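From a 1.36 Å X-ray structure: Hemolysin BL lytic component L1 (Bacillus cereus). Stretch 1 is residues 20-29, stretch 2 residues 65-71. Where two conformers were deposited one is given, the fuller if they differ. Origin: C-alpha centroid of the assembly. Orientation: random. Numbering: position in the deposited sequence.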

ATOM      1  N   HIS A  20       0.129  -1.457  -1.956  1.00 12.21           N
ATOM      2  CA  HIS A  20       0.790  -0.894  -0.766  1.00 11.66           C
ATOM      3  C   HIS A  20      -0.252  -0.607   0.311  1.00 11.61           C
ATOM      4  O   HIS A  20       0.074  -0.756   1.488  1.00 12.30           O
ATOM      5  CB  HIS A  20       1.592   0.361  -1.082  1.00 12.28           C
ATOM      6  CG  HIS A  20       2.586   0.189  -2.176  1.00 14.54           C
ATOM      7  ND1 HIS A  20       3.373  -0.936  -2.277  1.00 16.72           N
ATOM      8  CD2 HIS A  20       2.928   1.017  -3.197  1.00 15.82           C
ATOM      9  CE1 HIS A  20       4.157  -0.804  -3.352  1.00 19.27           C
ATOM     10  NE2 HIS A  20       3.910   0.392  -3.903  1.00 18.71           N
ATOM     11  N   ILE A  21      -1.431  -0.128  -0.078  1.00 11.33           N
ATOM     12  CA  ILE A  21      -2.511   0.141   0.898  1.00 11.25           C
ATOM     13  C   ILE A  21      -2.872  -1.170   1.593  1.00 11.68           C
ATOM     14  O   ILE A  21      -3.029  -1.155   2.803  1.00 12.37           O
ATOM     15  CB  ILE A  21      -3.746   0.783   0.219  1.00 11.53           C
ATOM     16  CG1 ILE A  21      -3.419   2.213  -0.197  1.00 12.41           C
ATOM     17  CG2 ILE A  21      -4.965   0.763   1.097  1.00 13.18           C
ATOM     18  CD1 ILE A  21      -4.458   2.809  -1.111  1.00 15.49           C
ATOM     19  N   LEU A  22      -3.049  -2.243   0.863  1.00 12.15           N
ATOM     20  CA  LEU A  22      -3.371  -3.555   1.482  1.00 11.37           C
ATOM     21  C   LEU A  22      -2.298  -3.940   2.501  1.00 11.85           C
ATOM     22  O   LEU A  22      -2.659  -4.331   3.655  1.00 12.29           O
ATOM     23  CB  LEU A  22      -3.511  -4.628   0.403  1.00 12.40           C
ATOM     24  CG  LEU A  22      -3.735  -6.042   0.960  1.00 13.03           C
ATOM     25  CD1 LEU A  22      -5.084  -6.120   1.653  1.00 13.73           C
ATOM     26  CD2 LEU A  22      -3.644  -7.055  -0.162  1.00 14.46           C
ATOM     27  N   VAL A  23      -1.036  -3.821   2.122  1.00 11.25           N
ATOM     28  CA  VAL A  23       0.075  -4.248   3.006  1.00 11.32           C
ATOM     29  C   VAL A  23       0.090  -3.350   4.248  1.00 11.98           C
ATOM     30  O   VAL A  23       0.218  -3.869   5.372  1.00 12.20           O
ATOM     31  CB  VAL A  23       1.405  -4.239   2.262  1.00 11.94           C
ATOM     32  CG1 VAL A  23       2.566  -4.340   3.213  1.00 12.69           C
ATOM     33  CG2 VAL A  23       1.391  -5.295   1.154  1.00 13.55           C
ATOM     34  N   MET A  24      -0.053  -2.039   4.093  1.00 11.62           N
ATOM     35  CA  MET A  24      -0.082  -1.126   5.253  1.00 11.39           C
ATOM     36  C   MET A  24      -1.270  -1.448   6.132  1.00 11.63           C
ATOM     37  O   MET A  24      -1.110  -1.423   7.382  1.00 12.13           O
ATOM     38  CB  MET A  24      -0.216   0.330   4.845  1.00 11.65           C
ATOM     39  CG  MET A  24       1.000   0.854   4.221  1.00 12.97           C
ATOM     40  SD  MET A  24       2.425   0.969   5.286  1.00 15.17           S
ATOM     41  CE  MET A  24       1.882   2.097   6.560  1.00 15.18           C
ATOM     42  N   ASP A  25      -2.435  -1.717   5.543  1.00 12.49           N
ATOM     43  CA  ASP A  25      -3.620  -2.039   6.376  1.00 12.48           C
ATOM     44  C   ASP A  25      -3.321  -3.271   7.242  1.00 13.35           C
ATOM     45  O   ASP A  25      -3.662  -3.266   8.415  1.00 14.21           O
ATOM     46  CB  ASP A  25      -4.857  -2.292   5.525  1.00 13.14           C
ATOM     47  CG  ASP A  25      -5.590  -1.049   5.035  1.00 15.50           C
ATOM     48  OD1 ASP A  25      -5.295   0.069   5.506  1.00 15.23           O
ATOM     49  OD2 ASP A  25      -6.476  -1.234   4.171  1.00 15.80           O
ATOM     50  N   LEU A  26      -2.753  -4.319   6.651  0.50 13.62           N
ATOM     51  CA  LEU A  26      -2.436  -5.573   7.380  0.50 13.68           C
ATOM     52  C   LEU A  26      -1.497  -5.258   8.547  0.50 13.48           C
ATOM     53  O   LEU A  26      -1.790  -5.630   9.690  0.50 14.59           O
ATOM     54  CB  LEU A  26      -1.780  -6.609   6.464  0.50 14.81           C
ATOM     55  CG  LEU A  26      -2.707  -7.407   5.553  0.50 18.08           C
ATOM     56  CD1 LEU A  26      -2.281  -8.864   5.532  0.50 16.28           C
ATOM     57  CD2 LEU A  26      -4.143  -7.286   5.987  0.50 21.48           C
ATOM     58  N   TYR A  27      -0.378  -4.615   8.262  1.00 12.33           N
ATOM     59  CA  TYR A  27       0.634  -4.333   9.295  1.00 11.80           C
ATOM     60  C   TYR A  27      -0.005  -3.452  10.357  1.00 12.14           C
ATOM     61  O   TYR A  27       0.174  -3.729  11.570  1.00 13.07           O
ATOM     62  CB  TYR A  27       1.835  -3.595   8.704  1.00 12.00           C
ATOM     63  CG  TYR A  27       2.741  -4.430   7.854  1.00 13.10           C
ATOM     64  CD1 TYR A  27       2.947  -5.776   8.099  1.00 15.17           C
ATOM     65  CD2 TYR A  27       3.451  -3.852   6.797  1.00 13.62           C
ATOM     66  CE1 TYR A  27       3.779  -6.543   7.290  1.00 17.21           C
ATOM     67  CE2 TYR A  27       4.286  -4.611   5.991  1.00 14.46           C
ATOM     68  CZ  TYR A  27       4.473  -5.953   6.243  1.00 16.92           C
ATOM     69  OH  TYR A  27       5.313  -6.669   5.433  1.00 20.65           O
ATOM     70  N   ALA A  28      -0.754  -2.415   9.993  1.00 12.10           N
ATOM     71  CA  ALA A  28      -1.338  -1.514  11.012  1.00 11.97           C
ATOM     72  C   ALA A  28      -2.290  -2.305  11.904  1.00 12.20           C
ATOM     73  O   ALA A  28      -2.297  -2.144  13.155  1.00 13.67           O
ATOM     74  CB  ALA A  28      -2.032  -0.370  10.331  1.00 12.67           C
ATOM     75  N   LYS A  29      -3.130  -3.120  11.307  1.00 12.35           N
ATOM     76  CA  LYS A  29      -4.138  -3.845  12.097  1.00 13.52           C
ATOM     77  C   LYS A  29      -3.424  -4.831  13.030  1.00 14.52           C
ATOM     78  O   LYS A  29      -3.894  -5.092  14.160  1.00 15.60           O
ATOM     79  CB  LYS A  29      -5.122  -4.519  11.157  1.00 14.81           C
ATOM     80  CG  LYS A  29      -6.092  -3.544  10.529  1.00 15.90           C
ATOM     81  CD  LYS A  29      -6.800  -4.097   9.323  1.00 17.40           C
ATOM     82  CE  LYS A  29      -7.712  -3.086   8.659  1.00 19.60           C
ATOM     83  NZ  LYS A  29      -8.986  -2.943   9.407  1.00 22.43           N
ATOM     84  N   ASN A  65       0.860   5.210  15.656  1.00 11.75           N
ATOM     85  CA  ASN A  65       1.273   5.341  14.233  1.00 11.56           C
ATOM     86  C   ASN A  65       0.356   4.496  13.356  1.00 11.59           C
ATOM     87  O   ASN A  65       0.045   4.890  12.197  1.00 12.05           O
ATOM     88  CB  ASN A  65       2.730   4.941  14.048  1.00 11.34           C
ATOM     89  CG  ASN A  65       3.701   5.954  14.581  1.00 12.05           C
ATOM     90  OD1 ASN A  65       3.347   7.095  14.831  1.00 14.05           O
ATOM     91  ND2 ASN A  65       4.913   5.488  14.796  1.00 13.74           N
ATOM     92  N   ALA A  66      -0.043   3.319  13.834  1.00 11.79           N
ATOM     93  CA  ALA A  66      -0.912   2.431  13.046  1.00 11.65           C
ATOM     94  C   ALA A  66      -2.247   3.131  12.840  1.00 11.38           C
ATOM     95  O   ALA A  66      -2.829   3.072  11.730  1.00 11.59           O
ATOM     96  CB  ALA A  66      -1.038   1.108  13.730  1.00 12.52           C
ATOM     97  N   ASN A  67      -2.789   3.737  13.888  1.00 12.36           N
ATOM     98  CA  ASN A  67      -4.082   4.443  13.756  1.00 13.63           C
ATOM     99  C   ASN A  67      -3.919   5.683  12.872  1.00 13.79           C
ATOM    100  O   ASN A  67      -4.861   6.015  12.152  1.00 13.88           O
ATOM    101  CB  ASN A  67      -4.668   4.782  15.122  1.00 14.22           C
ATOM    102  CG  ASN A  67      -5.353   3.585  15.733  1.00 16.43           C
ATOM    103  OD1 ASN A  67      -6.317   3.076  15.171  1.00 19.53           O
ATOM    104  ND2 ASN A  67      -4.781   3.054  16.793  1.00 17.25           N
ATOM    105  N   TYR A  68      -2.753   6.318  12.846  1.00 11.93           N
ATOM    106  CA  TYR A  68      -2.524   7.481  11.966  1.00 12.31           C
ATOM    107  C   TYR A  68      -2.590   6.979  10.527  1.00 12.23           C
ATOM    108  O   TYR A  68      -3.192   7.663   9.682  1.00 12.16           O
ATOM    109  CB  TYR A  68      -1.146   8.103  12.177  1.00 12.37           C
ATOM    110  CG  TYR A  68      -0.937   9.355  11.375  1.00 13.37           C
ATOM    111  CD1 TYR A  68      -1.366  10.576  11.850  1.00 14.58           C
ATOM    112  CD2 TYR A  68      -0.318   9.308  10.126  1.00 12.60           C
ATOM    113  CE1 TYR A  68      -1.177  11.729  11.100  1.00 15.51           C
ATOM    114  CE2 TYR A  68      -0.085  10.459   9.387  1.00 13.40           C
ATOM    115  CZ  TYR A  68      -0.531  11.667   9.874  1.00 14.76           C
ATOM    116  OH  TYR A  68      -0.331  12.811   9.165  1.00 16.62           O
ATOM    117  N   TRP A  69      -1.965   5.852  10.220  1.00 11.57           N
ATOM    118  CA  TRP A  69      -2.089   5.252   8.860  1.00 11.21           C
ATOM    119  C   TRP A  69      -3.576   5.127   8.544  1.00 11.99           C
ATOM    120  O   TRP A  69      -4.034   5.581   7.467  1.00 12.88           O
ATOM    121  CB  TRP A  69      -1.364   3.905   8.714  1.00 11.07           C
ATOM    122  CG  TRP A  69      -1.874   3.160   7.521  1.00 11.23           C
ATOM    123  CD1 TRP A  69      -2.743   2.113   7.499  1.00 12.47           C
ATOM    124  CD2 TRP A  69      -1.679   3.547   6.146  1.00 11.75           C
ATOM    125  NE1 TRP A  69      -3.064   1.781   6.203  1.00 12.85           N
ATOM    126  CE2 TRP A  69      -2.443   2.659   5.354  1.00 12.97           C
ATOM    127  CE3 TRP A  69      -0.934   4.559   5.534  1.00 12.62           C
ATOM    128  CZ2 TRP A  69      -2.442   2.715   3.961  1.00 13.52           C
ATOM    129  CZ3 TRP A  69      -0.967   4.622   4.158  1.00 13.64           C
ATOM    130  CH2 TRP A  69      -1.692   3.716   3.394  1.00 13.80           C
ATOM    131  N   LEU A  70      -4.327   4.443   9.393  1.00 12.77           N
ATOM    132  CA  LEU A  70      -5.707   4.056   9.039  1.00 13.57           C
ATOM    133  C   LEU A  70      -6.600   5.286   8.941  1.00 14.54           C
ATOM    134  O   LEU A  70      -7.488   5.291   8.061  1.00 17.13           O
ATOM    135  CB  LEU A  70      -6.271   3.074  10.068  1.00 14.45           C
ATOM    136  CG  LEU A  70      -5.609   1.696  10.159  1.00 14.87           C
ATOM    137  CD1 LEU A  70      -6.047   0.963  11.441  1.00 17.22           C
ATOM    138  CD2 LEU A  70      -5.892   0.855   8.917  1.00 15.01           C
ATOM    139  N   ASP A  71      -6.406   6.293   9.771  1.00 14.70           N
ATOM    140  CA  ASP A  71      -7.400   7.364   9.923  1.00 15.84           C
ATOM    141  C   ASP A  71      -6.979   8.651   9.215  1.00 15.84           C
ATOM    142  O   ASP A  71      -7.869   9.459   8.935  1.00 17.49           O
ATOM    143  CB  ASP A  71      -7.689   7.658  11.382  1.00 16.65           C
ATOM    144  CG  ASP A  71      -8.257   6.472  12.150  1.00 20.29           C
ATOM    145  OD1 ASP A  71      -8.851   5.577  11.512  1.00 26.23           O
ATOM    146  OD2 ASP A  71      -8.132   6.468  13.373  1.00 24.45           O
TER

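A tryptophan laid into a helix groove and pinned there by a buried carboxylate is the signature of this contact. The side chain of Trp69 sits as a knob among Ile21, Met24, Asp25 and Ala28, residues spaced along helix 20-29 so that they form a hollow on its surface. At the edge of the indole, near the ring plane, Trp69 NE1 donates a hydrogen bond to Asp25 OD1 at 2.9 Å, with an N-H...acceptor angle of 158°. This is the one hydrogen bond between the stretches, and it gives the ring's polar group a partner within an otherwise largely apolar surface; Asp25 OD1 also has a hydrogen bond elsewhere in the structure.

Met24 supplies the cover over one face. Its CB lies 3.3 Å from Trp69 CE2 and 3.6 Å from the centroid of the five-membered ring, a close CH-pi contact; the far end of the side chain reaches the ring too, with Met24 CE 3.9 Å from Trp69 CE3. Farther along the ring, Ile21 CA approaches Trp69 CZ2 at 4.0 Å. Face packing and edge hydrogen bond together constrain both the position of the indole and its orientation.

The second rule is smallness where the backbones converge. The helices run roughly antiparallel, at 143°, with their axes 9.0 Å apart at closest approach, yet the CA atoms of Ala28 and Ala66 come within 4.5 Å. Both CA-to-CB bonds point toward the opposing stretch, and the methyls meet at 3.8 Å from Ala28 CB to Ala66 CB. Ala66 CB also lies 3.5 Å from Ala28 O, practically against the backbone.

Ala28 serves more than that pair: its CB is 3.8 Å from Trp69 CD1 and 4.1 Å from Leu70 CG. Leu70 starts sideways, but its end comes nearer, bringing Leu70 CD2 to 3.6 Å from Asp25 OD1.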